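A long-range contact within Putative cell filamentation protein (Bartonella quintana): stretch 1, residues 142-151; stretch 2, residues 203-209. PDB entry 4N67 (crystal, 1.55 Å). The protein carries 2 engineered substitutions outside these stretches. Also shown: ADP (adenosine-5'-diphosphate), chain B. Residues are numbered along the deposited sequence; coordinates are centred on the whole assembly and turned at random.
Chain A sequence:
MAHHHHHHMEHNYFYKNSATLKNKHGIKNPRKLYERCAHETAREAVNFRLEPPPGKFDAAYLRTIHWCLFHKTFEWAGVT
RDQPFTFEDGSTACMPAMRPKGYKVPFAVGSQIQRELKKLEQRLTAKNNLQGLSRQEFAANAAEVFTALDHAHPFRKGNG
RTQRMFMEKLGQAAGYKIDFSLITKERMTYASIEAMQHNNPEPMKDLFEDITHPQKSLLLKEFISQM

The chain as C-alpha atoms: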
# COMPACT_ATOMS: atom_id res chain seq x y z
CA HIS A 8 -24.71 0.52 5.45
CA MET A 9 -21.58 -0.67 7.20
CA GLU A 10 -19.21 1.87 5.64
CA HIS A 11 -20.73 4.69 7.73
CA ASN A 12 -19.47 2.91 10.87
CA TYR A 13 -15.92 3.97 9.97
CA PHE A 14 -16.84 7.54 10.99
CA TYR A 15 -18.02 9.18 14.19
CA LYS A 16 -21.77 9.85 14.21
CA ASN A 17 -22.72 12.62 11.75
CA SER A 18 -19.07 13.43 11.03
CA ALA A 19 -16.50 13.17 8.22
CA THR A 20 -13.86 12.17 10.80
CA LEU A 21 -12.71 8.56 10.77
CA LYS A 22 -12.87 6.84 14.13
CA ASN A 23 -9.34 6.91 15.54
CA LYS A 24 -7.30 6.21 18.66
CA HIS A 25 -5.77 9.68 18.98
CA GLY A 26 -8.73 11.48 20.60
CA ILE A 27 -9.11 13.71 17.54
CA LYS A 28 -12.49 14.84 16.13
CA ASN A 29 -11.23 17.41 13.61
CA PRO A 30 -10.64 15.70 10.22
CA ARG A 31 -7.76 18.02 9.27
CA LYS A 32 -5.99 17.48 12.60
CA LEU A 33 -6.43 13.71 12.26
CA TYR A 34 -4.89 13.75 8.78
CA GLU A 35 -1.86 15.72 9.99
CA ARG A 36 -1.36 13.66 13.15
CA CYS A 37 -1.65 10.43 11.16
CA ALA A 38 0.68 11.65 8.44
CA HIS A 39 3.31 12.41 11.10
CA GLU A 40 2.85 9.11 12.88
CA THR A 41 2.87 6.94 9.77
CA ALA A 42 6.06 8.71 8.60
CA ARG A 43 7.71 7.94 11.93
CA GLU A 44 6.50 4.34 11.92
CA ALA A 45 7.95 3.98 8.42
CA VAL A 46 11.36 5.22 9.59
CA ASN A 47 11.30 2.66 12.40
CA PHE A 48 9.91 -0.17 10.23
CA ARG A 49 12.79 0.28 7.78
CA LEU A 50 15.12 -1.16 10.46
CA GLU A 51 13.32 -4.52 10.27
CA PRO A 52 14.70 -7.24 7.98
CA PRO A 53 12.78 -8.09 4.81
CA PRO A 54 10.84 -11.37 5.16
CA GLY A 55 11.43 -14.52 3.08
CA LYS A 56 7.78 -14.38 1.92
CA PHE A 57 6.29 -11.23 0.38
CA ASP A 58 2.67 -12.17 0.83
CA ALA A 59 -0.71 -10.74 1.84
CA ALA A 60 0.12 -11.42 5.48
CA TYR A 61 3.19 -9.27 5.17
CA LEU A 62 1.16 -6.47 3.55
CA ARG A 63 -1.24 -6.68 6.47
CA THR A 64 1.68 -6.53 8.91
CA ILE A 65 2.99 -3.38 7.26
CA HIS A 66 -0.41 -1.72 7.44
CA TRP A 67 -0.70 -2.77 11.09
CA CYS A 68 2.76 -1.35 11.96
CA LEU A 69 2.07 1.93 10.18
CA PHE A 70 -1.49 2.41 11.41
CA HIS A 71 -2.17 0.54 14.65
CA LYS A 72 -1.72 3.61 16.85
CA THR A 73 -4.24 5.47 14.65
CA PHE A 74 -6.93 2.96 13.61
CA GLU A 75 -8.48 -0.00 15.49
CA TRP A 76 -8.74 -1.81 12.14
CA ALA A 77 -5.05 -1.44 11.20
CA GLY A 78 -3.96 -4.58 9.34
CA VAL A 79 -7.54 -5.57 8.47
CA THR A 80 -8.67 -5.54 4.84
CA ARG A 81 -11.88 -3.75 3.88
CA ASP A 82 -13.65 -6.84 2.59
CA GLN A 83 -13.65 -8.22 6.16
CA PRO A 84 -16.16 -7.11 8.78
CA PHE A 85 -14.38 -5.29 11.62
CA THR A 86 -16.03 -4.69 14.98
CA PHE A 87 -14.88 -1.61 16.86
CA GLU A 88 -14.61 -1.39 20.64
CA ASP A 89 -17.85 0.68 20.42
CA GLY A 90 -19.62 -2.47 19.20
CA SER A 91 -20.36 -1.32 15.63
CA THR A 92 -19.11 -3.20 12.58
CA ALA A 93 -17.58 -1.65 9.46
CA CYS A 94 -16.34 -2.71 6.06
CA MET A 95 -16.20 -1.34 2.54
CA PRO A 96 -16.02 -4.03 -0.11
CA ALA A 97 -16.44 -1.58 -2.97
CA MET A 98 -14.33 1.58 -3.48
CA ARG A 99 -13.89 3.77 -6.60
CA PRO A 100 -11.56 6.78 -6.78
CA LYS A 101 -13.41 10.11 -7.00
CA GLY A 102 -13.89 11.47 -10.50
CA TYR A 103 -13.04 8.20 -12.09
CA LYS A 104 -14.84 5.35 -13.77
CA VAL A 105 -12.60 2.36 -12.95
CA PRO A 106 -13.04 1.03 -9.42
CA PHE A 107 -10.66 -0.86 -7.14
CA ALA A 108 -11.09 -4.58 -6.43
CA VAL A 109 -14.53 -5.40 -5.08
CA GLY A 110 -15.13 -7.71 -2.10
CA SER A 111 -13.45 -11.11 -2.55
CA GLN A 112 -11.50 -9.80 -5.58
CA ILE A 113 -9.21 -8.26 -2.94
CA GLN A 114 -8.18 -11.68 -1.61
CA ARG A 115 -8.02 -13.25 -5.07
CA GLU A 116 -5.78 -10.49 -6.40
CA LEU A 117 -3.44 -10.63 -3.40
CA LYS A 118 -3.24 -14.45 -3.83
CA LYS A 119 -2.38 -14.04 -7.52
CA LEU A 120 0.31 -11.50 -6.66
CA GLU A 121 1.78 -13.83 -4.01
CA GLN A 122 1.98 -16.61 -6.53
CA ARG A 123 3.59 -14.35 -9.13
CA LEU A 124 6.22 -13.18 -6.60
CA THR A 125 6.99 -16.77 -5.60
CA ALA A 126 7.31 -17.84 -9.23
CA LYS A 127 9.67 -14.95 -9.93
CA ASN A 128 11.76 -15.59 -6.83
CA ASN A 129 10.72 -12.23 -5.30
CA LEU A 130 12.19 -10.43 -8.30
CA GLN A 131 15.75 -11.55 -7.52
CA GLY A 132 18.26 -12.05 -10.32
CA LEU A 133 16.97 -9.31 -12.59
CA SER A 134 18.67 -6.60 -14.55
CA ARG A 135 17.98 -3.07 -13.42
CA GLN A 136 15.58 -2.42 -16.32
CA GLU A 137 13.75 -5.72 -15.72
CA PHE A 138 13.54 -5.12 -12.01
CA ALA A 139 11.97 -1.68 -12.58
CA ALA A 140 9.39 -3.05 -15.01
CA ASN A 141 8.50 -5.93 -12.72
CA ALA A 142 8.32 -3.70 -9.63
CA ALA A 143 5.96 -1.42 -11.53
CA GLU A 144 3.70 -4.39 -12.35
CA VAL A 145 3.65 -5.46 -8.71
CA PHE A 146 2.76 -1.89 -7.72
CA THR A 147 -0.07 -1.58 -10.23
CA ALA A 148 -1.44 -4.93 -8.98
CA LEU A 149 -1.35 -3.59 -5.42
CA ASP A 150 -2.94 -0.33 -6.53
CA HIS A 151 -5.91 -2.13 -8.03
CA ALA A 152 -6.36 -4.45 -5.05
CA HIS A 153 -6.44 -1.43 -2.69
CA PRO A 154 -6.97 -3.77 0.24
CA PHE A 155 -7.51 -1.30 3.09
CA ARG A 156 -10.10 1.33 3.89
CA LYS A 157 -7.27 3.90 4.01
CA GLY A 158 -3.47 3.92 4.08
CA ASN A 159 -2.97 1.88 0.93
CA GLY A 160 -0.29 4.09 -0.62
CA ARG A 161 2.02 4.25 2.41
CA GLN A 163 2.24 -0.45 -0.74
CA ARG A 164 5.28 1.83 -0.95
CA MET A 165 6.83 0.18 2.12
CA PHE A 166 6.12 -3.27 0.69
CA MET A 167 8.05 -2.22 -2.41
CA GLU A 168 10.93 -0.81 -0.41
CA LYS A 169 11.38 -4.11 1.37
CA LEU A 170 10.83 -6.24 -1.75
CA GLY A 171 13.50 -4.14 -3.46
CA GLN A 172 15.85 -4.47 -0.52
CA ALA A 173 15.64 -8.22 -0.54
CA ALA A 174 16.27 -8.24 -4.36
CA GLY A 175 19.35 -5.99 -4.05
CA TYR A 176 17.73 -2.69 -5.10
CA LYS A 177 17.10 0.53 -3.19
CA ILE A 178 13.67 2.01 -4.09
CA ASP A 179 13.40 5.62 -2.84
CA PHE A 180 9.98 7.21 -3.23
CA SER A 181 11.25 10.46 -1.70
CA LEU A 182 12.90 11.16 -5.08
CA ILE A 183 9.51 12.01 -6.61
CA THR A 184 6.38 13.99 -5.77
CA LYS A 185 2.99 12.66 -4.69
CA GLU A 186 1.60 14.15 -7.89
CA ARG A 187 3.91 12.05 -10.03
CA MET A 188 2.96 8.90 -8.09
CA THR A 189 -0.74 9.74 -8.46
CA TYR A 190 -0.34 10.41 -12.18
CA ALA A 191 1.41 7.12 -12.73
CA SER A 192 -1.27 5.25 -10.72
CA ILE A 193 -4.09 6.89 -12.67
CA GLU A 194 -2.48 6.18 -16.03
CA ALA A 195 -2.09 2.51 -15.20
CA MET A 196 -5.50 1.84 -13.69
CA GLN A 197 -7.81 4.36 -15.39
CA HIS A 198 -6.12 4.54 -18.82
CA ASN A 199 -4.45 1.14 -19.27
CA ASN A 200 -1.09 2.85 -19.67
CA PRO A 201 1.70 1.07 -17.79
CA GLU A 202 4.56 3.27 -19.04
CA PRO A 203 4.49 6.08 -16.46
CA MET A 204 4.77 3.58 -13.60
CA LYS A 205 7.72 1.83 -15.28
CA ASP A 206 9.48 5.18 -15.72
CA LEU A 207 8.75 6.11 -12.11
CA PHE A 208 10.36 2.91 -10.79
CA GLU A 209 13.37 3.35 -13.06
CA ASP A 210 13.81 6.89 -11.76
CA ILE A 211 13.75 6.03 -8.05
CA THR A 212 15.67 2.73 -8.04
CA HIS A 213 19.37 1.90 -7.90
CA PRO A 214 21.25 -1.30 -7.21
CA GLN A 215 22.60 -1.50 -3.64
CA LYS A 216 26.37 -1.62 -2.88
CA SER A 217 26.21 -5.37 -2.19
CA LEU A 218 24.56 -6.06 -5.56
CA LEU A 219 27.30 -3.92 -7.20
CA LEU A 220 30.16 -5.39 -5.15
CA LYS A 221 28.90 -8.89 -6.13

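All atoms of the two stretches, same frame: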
# COMPACT_ATOMS: atom_id res chain seq x y z
N ALA A 142 8.76 -4.39 -10.85
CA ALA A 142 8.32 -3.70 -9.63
C ALA A 142 7.10 -2.87 -9.95
O ALA A 142 6.15 -2.80 -9.14
CB ALA A 142 9.42 -2.83 -9.07
N ALA A 143 7.11 -2.24 -11.12
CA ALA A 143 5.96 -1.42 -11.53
C ALA A 143 4.70 -2.27 -11.67
O ALA A 143 3.61 -1.82 -11.28
CB ALA A 143 6.26 -0.66 -12.83
N GLU A 144 4.85 -3.47 -12.23
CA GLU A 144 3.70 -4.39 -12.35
C GLU A 144 3.18 -4.83 -10.98
O GLU A 144 1.97 -4.94 -10.77
CB GLU A 144 4.05 -5.60 -13.21
CG GLU A 144 4.32 -5.26 -14.66
CD GLU A 144 4.38 -6.48 -15.57
OE1 GLU A 144 3.87 -7.55 -15.16
OE2 GLU A 144 4.93 -6.37 -16.68
N VAL A 145 4.07 -5.09 -10.05
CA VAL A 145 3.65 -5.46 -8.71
C VAL A 145 2.87 -4.28 -8.11
O VAL A 145 1.80 -4.44 -7.50
CB VAL A 145 4.87 -5.82 -7.82
CG1 VAL A 145 4.49 -5.91 -6.35
CG2 VAL A 145 5.51 -7.10 -8.32
N PHE A 146 3.40 -3.08 -8.29
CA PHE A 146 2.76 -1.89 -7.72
C PHE A 146 1.38 -1.66 -8.32
O PHE A 146 0.43 -1.32 -7.61
CB PHE A 146 3.62 -0.63 -7.89
CG PHE A 146 3.24 0.45 -6.95
CD1 PHE A 146 3.67 0.38 -5.63
CD2 PHE A 146 2.36 1.45 -7.30
CE1 PHE A 146 3.29 1.30 -4.70
CE2 PHE A 146 1.98 2.42 -6.36
CZ PHE A 146 2.46 2.32 -5.06
N THR A 147 1.26 -1.79 -9.63
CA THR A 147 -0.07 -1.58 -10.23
C THR A 147 -1.05 -2.66 -9.75
O THR A 147 -2.22 -2.36 -9.53
CB THR A 147 -0.04 -1.49 -11.76
OG1 THR A 147 0.54 -2.66 -12.30
CG2 THR A 147 0.81 -0.32 -12.19
N ALA A 148 -0.58 -3.89 -9.55
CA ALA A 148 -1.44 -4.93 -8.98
C ALA A 148 -1.90 -4.56 -7.57
O ALA A 148 -3.08 -4.69 -7.22
CB ALA A 148 -0.71 -6.26 -8.97
N LEU A 149 -0.98 -4.05 -6.76
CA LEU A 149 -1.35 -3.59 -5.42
C LEU A 149 -2.32 -2.44 -5.47
O LEU A 149 -3.29 -2.38 -4.67
CB LEU A 149 -0.10 -3.20 -4.62
CG LEU A 149 0.78 -4.36 -4.16
CD1 LEU A 149 2.11 -3.82 -3.65
CD2 LEU A 149 0.10 -5.21 -3.08
N ASP A 150 -2.08 -1.51 -6.39
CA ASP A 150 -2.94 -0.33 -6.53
C ASP A 150 -4.37 -0.76 -6.78
O ASP A 150 -5.28 -0.21 -6.15
CB ASP A 150 -2.53 0.58 -7.71
CG ASP A 150 -1.67 1.75 -7.32
OD1 ASP A 150 -1.61 2.13 -6.14
OD2 ASP A 150 -1.13 2.40 -8.26
N HIS A 151 -4.57 -1.70 -7.69
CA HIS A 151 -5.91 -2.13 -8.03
C HIS A 151 -6.55 -2.86 -6.86
O HIS A 151 -7.73 -2.67 -6.60
CB HIS A 151 -5.94 -3.01 -9.27
CG HIS A 151 -7.33 -3.39 -9.66
ND1 HIS A 151 -7.92 -4.56 -9.25
CD2 HIS A 151 -8.28 -2.73 -10.37
CE1 HIS A 151 -9.16 -4.60 -9.67
NE2 HIS A 151 -9.41 -3.51 -10.37
N PRO A 203 4.08 5.14 -17.50
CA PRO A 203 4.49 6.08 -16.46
C PRO A 203 4.97 5.39 -15.18
O PRO A 203 5.92 5.87 -14.55
CB PRO A 203 3.24 6.93 -16.24
CG PRO A 203 2.65 6.97 -17.61
CD PRO A 203 2.83 5.58 -18.15
N MET A 204 4.34 4.29 -14.81
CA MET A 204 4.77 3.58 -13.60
C MET A 204 6.15 2.95 -13.79
O MET A 204 6.95 2.97 -12.84
CB MET A 204 3.77 2.50 -13.19
CG MET A 204 3.96 1.99 -11.76
SD MET A 204 3.63 3.19 -10.48
CE MET A 204 1.84 3.19 -10.54
N LYS A 205 6.40 2.38 -14.97
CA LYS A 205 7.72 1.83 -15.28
C LYS A 205 8.79 2.91 -15.17
O LYS A 205 9.82 2.72 -14.54
CB LYS A 205 7.70 1.19 -16.66
CG LYS A 205 9.07 0.70 -17.13
CD LYS A 205 9.03 0.26 -18.58
CE LYS A 205 8.84 1.42 -19.54
NZ LYS A 205 10.08 1.96 -20.17
N ASP A 206 8.52 4.08 -15.73
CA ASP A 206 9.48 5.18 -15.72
C ASP A 206 9.75 5.65 -14.29
O ASP A 206 10.88 6.01 -13.94
CB ASP A 206 8.97 6.35 -16.56
CG ASP A 206 8.95 6.06 -18.06
OD1 ASP A 206 9.49 5.03 -18.52
OD2 ASP A 206 8.37 6.89 -18.81
N LEU A 207 8.68 5.72 -13.50
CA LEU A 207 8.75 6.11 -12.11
C LEU A 207 9.71 5.16 -11.36
O LEU A 207 10.63 5.62 -10.68
CB LEU A 207 7.34 6.08 -11.49
CG LEU A 207 7.25 6.57 -10.04
CD1 LEU A 207 5.83 7.10 -9.76
CD2 LEU A 207 7.64 5.50 -9.04
N PHE A 208 9.51 3.87 -11.51
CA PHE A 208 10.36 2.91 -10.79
C PHE A 208 11.80 2.95 -11.29
O PHE A 208 12.70 2.90 -10.50
CB PHE A 208 9.77 1.49 -10.77
CG PHE A 208 8.77 1.30 -9.67
CD1 PHE A 208 7.41 1.58 -9.85
CD2 PHE A 208 9.20 0.90 -8.41
CE1 PHE A 208 6.53 1.47 -8.80
CE2 PHE A 208 8.31 0.78 -7.37
CZ PHE A 208 6.99 1.06 -7.55
N GLU A 209 12.00 3.11 -12.59
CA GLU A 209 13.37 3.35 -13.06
C GLU A 209 14.02 4.55 -12.37
O GLU A 209 15.20 4.50 -11.97
CB GLU A 209 13.42 3.55 -14.58
CG GLU A 209 13.04 2.32 -15.38
CD GLU A 209 13.14 2.53 -16.88
OE1 GLU A 209 13.37 3.68 -17.34
OE2 GLU A 209 13.01 1.52 -17.62
PB ADP B . -5.67 5.83 0.66
O1B ADP B . -7.14 6.21 0.40
O2B ADP B . -5.50 4.35 0.59
O3B ADP B . -5.09 6.42 1.95
PA ADP B . -3.61 6.76 -1.22
O1A ADP B . -3.29 8.24 -1.49
O2A ADP B . -2.70 6.05 -0.25
O3A ADP B . -5.13 6.64 -0.62
O5' ADP B . -3.71 6.04 -2.63
C5' ADP B . -3.60 4.62 -2.75
C4' ADP B . -2.98 4.31 -4.11
O4' ADP B . -3.94 4.59 -5.15
C3' ADP B . -1.73 5.13 -4.39
O3' ADP B . -0.69 4.30 -4.95
C2' ADP B . -2.21 6.16 -5.41
O2' ADP B . -1.19 6.64 -6.29
C1' ADP B . -3.26 5.38 -6.15
N9 ADP B . -4.27 6.21 -6.85
C8 ADP B . -4.62 7.49 -6.62
N7 ADP B . -5.61 7.81 -7.49
C5 ADP B . -5.89 6.75 -8.27
C6 ADP B . -6.80 6.42 -9.37
N6 ADP B . -7.66 7.40 -9.80
N1 ADP B . -6.79 5.19 -9.91
C2 ADP B . -5.92 4.25 -9.44
N3 ADP B . -5.05 4.50 -8.43
C4 ADP B . -4.99 5.68 -7.82

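Two helices cross here at 122°, their axes 8.8 Å apart at closest approach, and the contact between them is apolar packing with no hydrogen bond from one to the other. Ala 142 directs its methyl toward the second helix, where CB lies 3.8 Å from CD2 of Phe 208; its carbonyl O and the N of Ala 143 lie over one face of that ring, so the backbone itself forms part of the packing surface.

Ala 143 marks the tightest backbone approach, its CA 5.3 Å from the CA of Lys 205. A small side chain suits this spot: its CB is already 3.7 Å from both CG of Met 204 and N of Lys 205. Glu 144, pointing away, remains exposed.

Phe 146 fills the wider space further along. Its CB meets CE1 of Phe 208 at 3.7 Å, the two rings inclined at 52°, while its CD2 lies 3.7 Å from CE of Met 204, which approaches the ring edge. Thr 147 adds its methyl, CG2 standing 3.9 Å from CG of Met 204.

Asp 150 completes the pocket of Ala 143, Phe 146 and Thr 147 into which the flexible Met 204 side chain fits as a knob. Its OD1 accepts a 2.6 Å hydrogen bond from O3' of ADP, linking the helix contact to the nucleotide.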